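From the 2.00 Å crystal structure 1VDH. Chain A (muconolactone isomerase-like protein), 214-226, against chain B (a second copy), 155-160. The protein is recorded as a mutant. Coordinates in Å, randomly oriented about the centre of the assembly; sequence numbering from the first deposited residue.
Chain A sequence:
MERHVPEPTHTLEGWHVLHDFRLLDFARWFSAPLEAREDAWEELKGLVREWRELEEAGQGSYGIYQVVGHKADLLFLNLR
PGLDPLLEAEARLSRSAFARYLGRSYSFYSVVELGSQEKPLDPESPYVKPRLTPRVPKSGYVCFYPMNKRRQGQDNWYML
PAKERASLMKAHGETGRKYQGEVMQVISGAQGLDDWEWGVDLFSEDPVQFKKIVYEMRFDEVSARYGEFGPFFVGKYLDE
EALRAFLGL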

ATOM      1  N   VAL A 214       8.655  21.933 -12.423  1.00  7.72           N
ATOM      2  CA  VAL A 214       7.535  21.075 -12.033  1.00  5.74           C
ATOM      3  C   VAL A 214       6.472  21.879 -11.279  1.00  7.21           C
ATOM      4  O   VAL A 214       5.281  21.740 -11.547  1.00  7.67           O
ATOM      5  CB  VAL A 214       8.015  19.858 -11.208  1.00  4.87           C
ATOM      6  CG1 VAL A 214       6.823  19.069 -10.653  1.00  5.35           C
ATOM      7  CG2 VAL A 214       8.867  18.950 -12.089  1.00  3.49           C
ATOM      8  N   TYR A 215       6.911  22.768 -10.389  1.00  7.01           N
ATOM      9  CA  TYR A 215       5.984  23.602  -9.623  1.00  7.21           C
ATOM     10  C   TYR A 215       5.263  24.603 -10.533  1.00  7.23           C
ATOM     11  O   TYR A 215       4.041  24.721 -10.478  1.00  7.13           O
ATOM     12  CB  TYR A 215       6.721  24.341  -8.504  1.00  6.76           C
ATOM     13  CG  TYR A 215       5.817  25.043  -7.502  1.00  9.25           C
ATOM     14  CD1 TYR A 215       4.569  24.510  -7.152  1.00  8.98           C
ATOM     15  CD2 TYR A 215       6.228  26.218  -6.877  1.00  8.41           C
ATOM     16  CE1 TYR A 215       3.754  25.132  -6.203  1.00  7.26           C
ATOM     17  CE2 TYR A 215       5.420  26.849  -5.922  1.00  9.62           C
ATOM     18  CZ  TYR A 215       4.186  26.301  -5.593  1.00  9.18           C
ATOM     19  OH  TYR A 215       3.390  26.930  -4.661  1.00  7.25           O
ATOM     20  N   GLU A 216       6.012  25.314 -11.375  1.00  9.32           N
ATOM     21  CA  GLU A 216       5.379  26.278 -12.275  1.00  8.99           C
ATOM     22  C   GLU A 216       4.390  25.601 -13.222  1.00  8.33           C
ATOM     23  O   GLU A 216       3.278  26.096 -13.412  1.00  7.54           O
ATOM     24  CB  GLU A 216       6.410  27.085 -13.068  1.00 10.06           C
ATOM     25  CG  GLU A 216       5.751  28.134 -13.964  1.00 11.16           C
ATOM     26  CD  GLU A 216       6.724  29.094 -14.627  1.00 13.03           C
ATOM     27  OE1 GLU A 216       6.286  29.850 -15.516  1.00 13.43           O
ATOM     28  OE2 GLU A 216       7.911  29.119 -14.256  1.00 13.04           O
ATOM     29  N   MET A 217       4.766  24.444 -13.763  1.00  7.68           N
ATOM     30  CA  MET A 217       3.887  23.710 -14.676  1.00 11.27           C
ATOM     31  C   MET A 217       2.581  23.237 -14.057  1.00 10.12           C
ATOM     32  O   MET A 217       1.590  23.065 -14.766  1.00  9.27           O
ATOM     33  CB  MET A 217       4.604  22.503 -15.281  1.00 12.64           C
ATOM     34  CG  MET A 217       5.593  22.856 -16.363  1.00 17.27           C
ATOM     35  SD  MET A 217       6.280  21.369 -17.095  1.00 20.96           S
ATOM     36  CE  MET A 217       6.859  22.032 -18.660  1.00 22.29           C
ATOM     37  N   ARG A 218       2.576  23.021 -12.743  1.00  9.51           N
ATOM     38  CA  ARG A 218       1.365  22.559 -12.071  1.00  7.67           C
ATOM     39  C   ARG A 218       0.245  23.600 -12.129  1.00  8.10           C
ATOM     40  O   ARG A 218      -0.921  23.265 -11.937  1.00  5.33           O
ATOM     41  CB  ARG A 218       1.663  22.128 -10.630  1.00  9.69           C
ATOM     42  CG  ARG A 218       0.633  21.138 -10.068  1.00 10.74           C
ATOM     43  CD  ARG A 218       1.258  20.176  -9.075  1.00 11.63           C
ATOM     44  NE  ARG A 218       2.268  19.332  -9.710  1.00 10.57           N
ATOM     45  CZ  ARG A 218       2.940  18.364  -9.095  1.00 11.27           C
ATOM     46  NH1 ARG A 218       2.713  18.093  -7.810  1.00  9.31           N
ATOM     47  NH2 ARG A 218       3.858  17.676  -9.762  1.00  4.53           N
ATOM     48  N   PHE A 219       0.596  24.848 -12.443  1.00  6.92           N
ATOM     49  CA  PHE A 219      -0.402  25.910 -12.567  1.00  8.42           C
ATOM     50  C   PHE A 219      -1.027  25.977 -13.971  1.00  9.11           C
ATOM     51  O   PHE A 219      -2.002  26.696 -14.184  1.00  8.76           O
ATOM     52  CB  PHE A 219       0.178  27.265 -12.148  1.00  8.23           C
ATOM     53  CG  PHE A 219       0.512  27.345 -10.682  1.00  8.03           C
ATOM     54  CD1 PHE A 219       1.787  27.032 -10.231  1.00  5.71           C
ATOM     55  CD2 PHE A 219      -0.462  27.698  -9.751  1.00  9.12           C
ATOM     56  CE1 PHE A 219       2.095  27.067  -8.862  1.00  7.68           C
ATOM     57  CE2 PHE A 219      -0.168  27.736  -8.384  1.00  9.60           C
ATOM     58  CZ  PHE A 219       1.118  27.417  -7.940  1.00  7.50           C
ATOM     59  N   ASP A 220      -0.457  25.244 -14.928  1.00  8.56           N
ATOM     60  CA  ASP A 220      -1.018  25.192 -16.285  1.00 10.50           C
ATOM     61  C   ASP A 220      -2.255  24.308 -16.145  1.00  9.63           C
ATOM     62  O   ASP A 220      -2.215  23.316 -15.416  1.00 10.48           O
ATOM     63  CB  ASP A 220      -0.044  24.531 -17.272  1.00  8.90           C
ATOM     64  CG  ASP A 220       1.216  25.354 -17.509  1.00 12.85           C
ATOM     65  OD1 ASP A 220       1.169  26.592 -17.359  1.00 11.49           O
ATOM     66  OD2 ASP A 220       2.259  24.752 -17.857  1.00 11.82           O
ATOM     67  N   GLU A 221      -3.341  24.648 -16.834  1.00  9.75           N
ATOM     68  CA  GLU A 221      -4.568  23.859 -16.722  1.00  8.76           C
ATOM     69  C   GLU A 221      -4.374  22.369 -17.001  1.00  9.47           C
ATOM     70  O   GLU A 221      -4.938  21.524 -16.299  1.00  8.20           O
ATOM     71  CB  GLU A 221      -5.683  24.426 -17.608  1.00  9.42           C
ATOM     72  CG  GLU A 221      -7.027  23.718 -17.400  1.00  8.99           C
ATOM     73  CD  GLU A 221      -8.198  24.408 -18.090  1.00 13.42           C
ATOM     74  OE1 GLU A 221      -8.046  25.555 -18.563  1.00 10.63           O
ATOM     75  OE2 GLU A 221      -9.283  23.798 -18.148  1.00 15.50           O
ATOM     76  N   VAL A 222      -3.550  22.048 -17.998  1.00  9.69           N
ATOM     77  CA  VAL A 222      -3.296  20.656 -18.350  1.00  9.60           C
ATOM     78  C   VAL A 222      -2.787  19.847 -17.155  1.00  8.58           C
ATOM     79  O   VAL A 222      -3.223  18.717 -16.939  1.00  7.87           O
ATOM     80  CB  VAL A 222      -2.320  20.535 -19.549  1.00 10.44           C
ATOM     81  CG1 VAL A 222      -0.952  21.117 -19.203  1.00  9.72           C
ATOM     82  CG2 VAL A 222      -2.203  19.080 -19.982  1.00 11.76           C
ATOM     83  N   SER A 223      -1.903  20.440 -16.355  1.00  8.63           N
ATOM     84  CA  SER A 223      -1.369  19.756 -15.182  1.00  8.73           C
ATOM     85  C   SER A 223      -2.307  19.879 -13.982  1.00  8.43           C
ATOM     86  O   SER A 223      -2.594  18.892 -13.309  1.00  8.82           O
ATOM     87  CB  SER A 223       0.013  20.309 -14.812  1.00 10.45           C
ATOM     88  OG  SER A 223       0.923  20.205 -15.897  1.00 14.08           O
ATOM     89  N   ALA A 224      -2.780  21.094 -13.722  1.00  8.53           N
ATOM     90  CA  ALA A 224      -3.670  21.353 -12.595  1.00  8.85           C
ATOM     91  C   ALA A 224      -4.917  20.471 -12.578  1.00  8.38           C
ATOM     92  O   ALA A 224      -5.300  19.950 -11.525  1.00  8.00           O
ATOM     93  CB  ALA A 224      -4.061  22.832 -12.557  1.00  8.84           C
ATOM     94  N   ARG A 225      -5.533  20.289 -13.743  1.00  7.76           N
ATOM     95  CA  ARG A 225      -6.744  19.478 -13.847  1.00  8.25           C
ATOM     96  C   ARG A 225      -6.554  18.031 -14.299  1.00  8.76           C
ATOM     97  O   ARG A 225      -7.313  17.154 -13.881  1.00  9.07           O
ATOM     98  CB  ARG A 225      -7.763  20.143 -14.787  1.00  8.51           C
ATOM     99  CG  ARG A 225      -8.419  21.405 -14.239  1.00 10.66           C
ATOM    100  CD  ARG A 225      -9.471  21.952 -15.206  1.00 10.30           C
ATOM    101  NE  ARG A 225     -10.553  20.997 -15.450  1.00 13.61           N
ATOM    102  CZ  ARG A 225     -11.552  21.191 -16.309  1.00 15.38           C
ATOM    103  NH1 ARG A 225     -11.618  22.310 -17.020  1.00 14.83           N
ATOM    104  NH2 ARG A 225     -12.491  20.265 -16.458  1.00 13.79           N
ATOM    105  N   TYR A 226      -5.558  17.773 -15.144  1.00  9.45           N
ATOM    106  CA  TYR A 226      -5.367  16.422 -15.678  1.00  8.79           C
ATOM    107  C   TYR A 226      -4.094  15.674 -15.295  1.00 10.67           C
ATOM    108  O   TYR A 226      -3.890  14.531 -15.714  1.00 12.43           O
ATOM    109  CB  TYR A 226      -5.515  16.450 -17.202  1.00 10.10           C
ATOM    110  CG  TYR A 226      -6.762  17.166 -17.674  1.00 10.83           C
ATOM    111  CD1 TYR A 226      -7.989  16.509 -17.730  1.00 12.43           C
ATOM    112  CD2 TYR A 226      -6.717  18.511 -18.038  1.00 11.88           C
ATOM    113  CE1 TYR A 226      -9.142  17.173 -18.133  1.00 10.74           C
ATOM    114  CE2 TYR A 226      -7.863  19.185 -18.442  1.00 11.04           C
ATOM    115  CZ  TYR A 226      -9.069  18.513 -18.486  1.00 12.30           C
ATOM    116  OH  TYR A 226     -10.205  19.183 -18.870  1.00 11.86           O
TER
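Chain B, residues 155-160: DNWYML

Tyr158(B) forms the centre of the contact, and the opposing stretch covers more of it than of any other residue in the contact. Its CA-to-CB bond points toward chain A, and with chi1 in the m well its ring enters a pocket lined by Tyr215(A), Arg218(A) and Phe219(A). The aliphatic part of Arg218(A) covers one face of this ring: CG of Arg218(A) stands 3.6 Å from the centroid of the Tyr158(B) ring and only 12° off its normal, a CH-pi contact. Phe219(A) meets the same ring in an edge-to-face pair, the edge of Tyr158(B) directed at the face of Phe219(A), with centroids 4.8 Å apart and planes at 55°; CE2 of Phe219(A) comes within 3.6 Å of CD1 of Tyr158(B). Farther along the ring, CE1 of Tyr215(A) lies 3.7 Å from OH of Tyr158(B), and the two rings approach edge to edge. The hydroxyl of Tyr158(B) is itself hydrogen-bonded elsewhere in the structure.

Chain A leaves the helix that contains Tyr215(A), passes through a type I turn from Met217(A) to Asp220(A), and enters a second helix at Glu221(A). Chain B runs as a strand through Asn156(B) and then coils into a short 3-10 segment, residues 157-159, with Tyr158(B) lying against the turn. The closest approach of the two backbones by CA atoms is here, 5.2 Å between CA of Phe219(A) and CA of Tyr158(B). At the base of the tyrosine, its CB packs 3.4 Å from O of Arg218(A) and 3.7 Å from CB of Ala224(A).

Ala224(A), on the second helix, also receives Met159(B), whose SD lies 3.8 Å from CB of Ala224(A). The methionine, with all three chi angles in the m well, continues along this helix: its CE is 3.9 Å from CG of Glu221(A), and its CG is 3.8 Å from CG of Arg225(A). The charged ends of these residues pair with each other, NH1 of Arg225(A) lying 3.0 Å from OE2 of Glu221(A) in a salt bridge, while their aliphatic portions pack against Met159(B).

The polar contacts lie at the edge of this apolar centre. ND2 of Asn156(B) donates a nearly linear hydrogen bond (171°) to O of Ala224(A) at 2.9 Å, tying the strand to the second helix. A water joins the chains, 2.7 Å from OH of Tyr215(A) and accepting from NE1 of Trp157(B) at 2.9 Å.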

ATOM      1  N   ASP B 155     -12.323  21.580  -5.507  1.00 13.91           N
ATOM      2  CA  ASP B 155     -11.259  21.963  -4.575  1.00 12.55           C
ATOM      3  C   ASP B 155      -9.916  21.831  -5.291  1.00 12.76           C
ATOM      4  O   ASP B 155      -9.141  20.911  -5.021  1.00 12.94           O
ATOM      5  CB  ASP B 155     -11.267  21.060  -3.336  1.00 12.77           C
ATOM      6  CG  ASP B 155     -12.498  21.248  -2.469  1.00 13.93           C
ATOM      7  OD1 ASP B 155     -12.827  20.311  -1.714  1.00 16.12           O
ATOM      8  OD2 ASP B 155     -13.122  22.328  -2.518  1.00 11.75           O
ATOM      9  N   ASN B 156      -9.665  22.728  -6.240  1.00 10.79           N
ATOM     10  CA  ASN B 156      -8.423  22.695  -6.992  1.00  9.24           C
ATOM     11  C   ASN B 156      -7.595  23.943  -6.737  1.00  7.76           C
ATOM     12  O   ASN B 156      -7.809  24.983  -7.357  1.00  6.74           O
ATOM     13  CB  ASN B 156      -8.701  22.532  -8.491  1.00  8.78           C
ATOM     14  CG  ASN B 156      -7.457  22.135  -9.269  1.00  9.77           C
ATOM     15  OD1 ASN B 156      -6.383  22.705  -9.072  1.00  7.26           O
ATOM     16  ND2 ASN B 156      -7.590  21.137 -10.138  1.00  5.63           N
ATOM     17  N   TRP B 157      -6.619  23.812  -5.843  1.00  5.57           N
ATOM     18  CA  TRP B 157      -5.734  24.913  -5.477  1.00  6.12           C
ATOM     19  C   TRP B 157      -5.030  25.540  -6.671  1.00  7.70           C
ATOM     20  O   TRP B 157      -4.991  26.766  -6.813  1.00  6.89           O
ATOM     21  CB  TRP B 157      -4.681  24.414  -4.480  1.00  6.49           C
ATOM     22  CG  TRP B 157      -3.662  25.439  -4.076  1.00  6.25           C
ATOM     23  CD1 TRP B 157      -2.375  25.542  -4.532  1.00  6.13           C
ATOM     24  CD2 TRP B 157      -3.825  26.474  -3.102  1.00  6.40           C
ATOM     25  NE1 TRP B 157      -1.727  26.570  -3.891  1.00  7.58           N
ATOM     26  CE2 TRP B 157      -2.593  27.160  -3.008  1.00  7.11           C
ATOM     27  CE3 TRP B 157      -4.894  26.887  -2.293  1.00  7.10           C
ATOM     28  CZ2 TRP B 157      -2.399  28.241  -2.135  1.00  7.37           C
ATOM     29  CZ3 TRP B 157      -4.702  27.960  -1.426  1.00  7.94           C
ATOM     30  CH2 TRP B 157      -3.463  28.623  -1.354  1.00  6.16           C
ATOM     31  N   TYR B 158      -4.479  24.691  -7.530  1.00  6.93           N
ATOM     32  CA  TYR B 158      -3.735  25.158  -8.689  1.00  6.87           C
ATOM     33  C   TYR B 158      -4.521  25.883  -9.782  1.00  7.05           C
ATOM     34  O   TYR B 158      -3.924  26.571 -10.606  1.00  8.56           O
ATOM     35  CB  TYR B 158      -2.887  24.016  -9.255  1.00  7.50           C
ATOM     36  CG  TYR B 158      -1.769  23.600  -8.308  1.00  7.95           C
ATOM     37  CD1 TYR B 158      -0.497  24.168  -8.400  1.00  7.98           C
ATOM     38  CD2 TYR B 158      -1.994  22.656  -7.307  1.00  8.44           C
ATOM     39  CE1 TYR B 158       0.526  23.805  -7.512  1.00  8.29           C
ATOM     40  CE2 TYR B 158      -0.987  22.287  -6.422  1.00  8.91           C
ATOM     41  CZ  TYR B 158       0.268  22.863  -6.526  1.00  9.79           C
ATOM     42  OH  TYR B 158       1.255  22.496  -5.638  1.00 10.04           O
ATOM     43  N   MET B 159      -5.847  25.749  -9.780  1.00  7.27           N
ATOM     44  CA  MET B 159      -6.694  26.434 -10.763  1.00  8.93           C
ATOM     45  C   MET B 159      -7.215  27.785 -10.251  1.00 10.28           C
ATOM     46  O   MET B 159      -7.777  28.577 -11.014  1.00 10.28           O
ATOM     47  CB  MET B 159      -7.883  25.555 -11.166  1.00  7.76           C
ATOM     48  CG  MET B 159      -7.526  24.421 -12.118  1.00  7.09           C
ATOM     49  SD  MET B 159      -6.931  25.056 -13.699  1.00  9.72           S
ATOM     50  CE  MET B 159      -8.469  25.753 -14.369  1.00 11.19           C
ATOM     51  N   LEU B 160      -7.048  28.035  -8.956  1.00  9.26           N
ATOM     52  CA  LEU B 160      -7.501  29.282  -8.341  1.00 10.76           C
ATOM     53  C   LEU B 160      -6.696  30.494  -8.795  1.00 11.92           C
ATOM     54  O   LEU B 160      -5.546  30.367  -9.214  1.00 12.05           O
ATOM     55  CB  LEU B 160      -7.370  29.209  -6.814  1.00 10.71           C
ATOM     56  CG  LEU B 160      -8.223  28.278  -5.950  1.00 11.18           C
ATOM     57  CD1 LEU B 160      -7.748  28.389  -4.506  1.00 10.45           C
ATOM     58  CD2 LEU B 160      -9.698  28.657  -6.059  1.00 10.64           C
TER
HETATM   59  O   HOH W   1       0.886  27.746  -4.074  1.00 11.84           O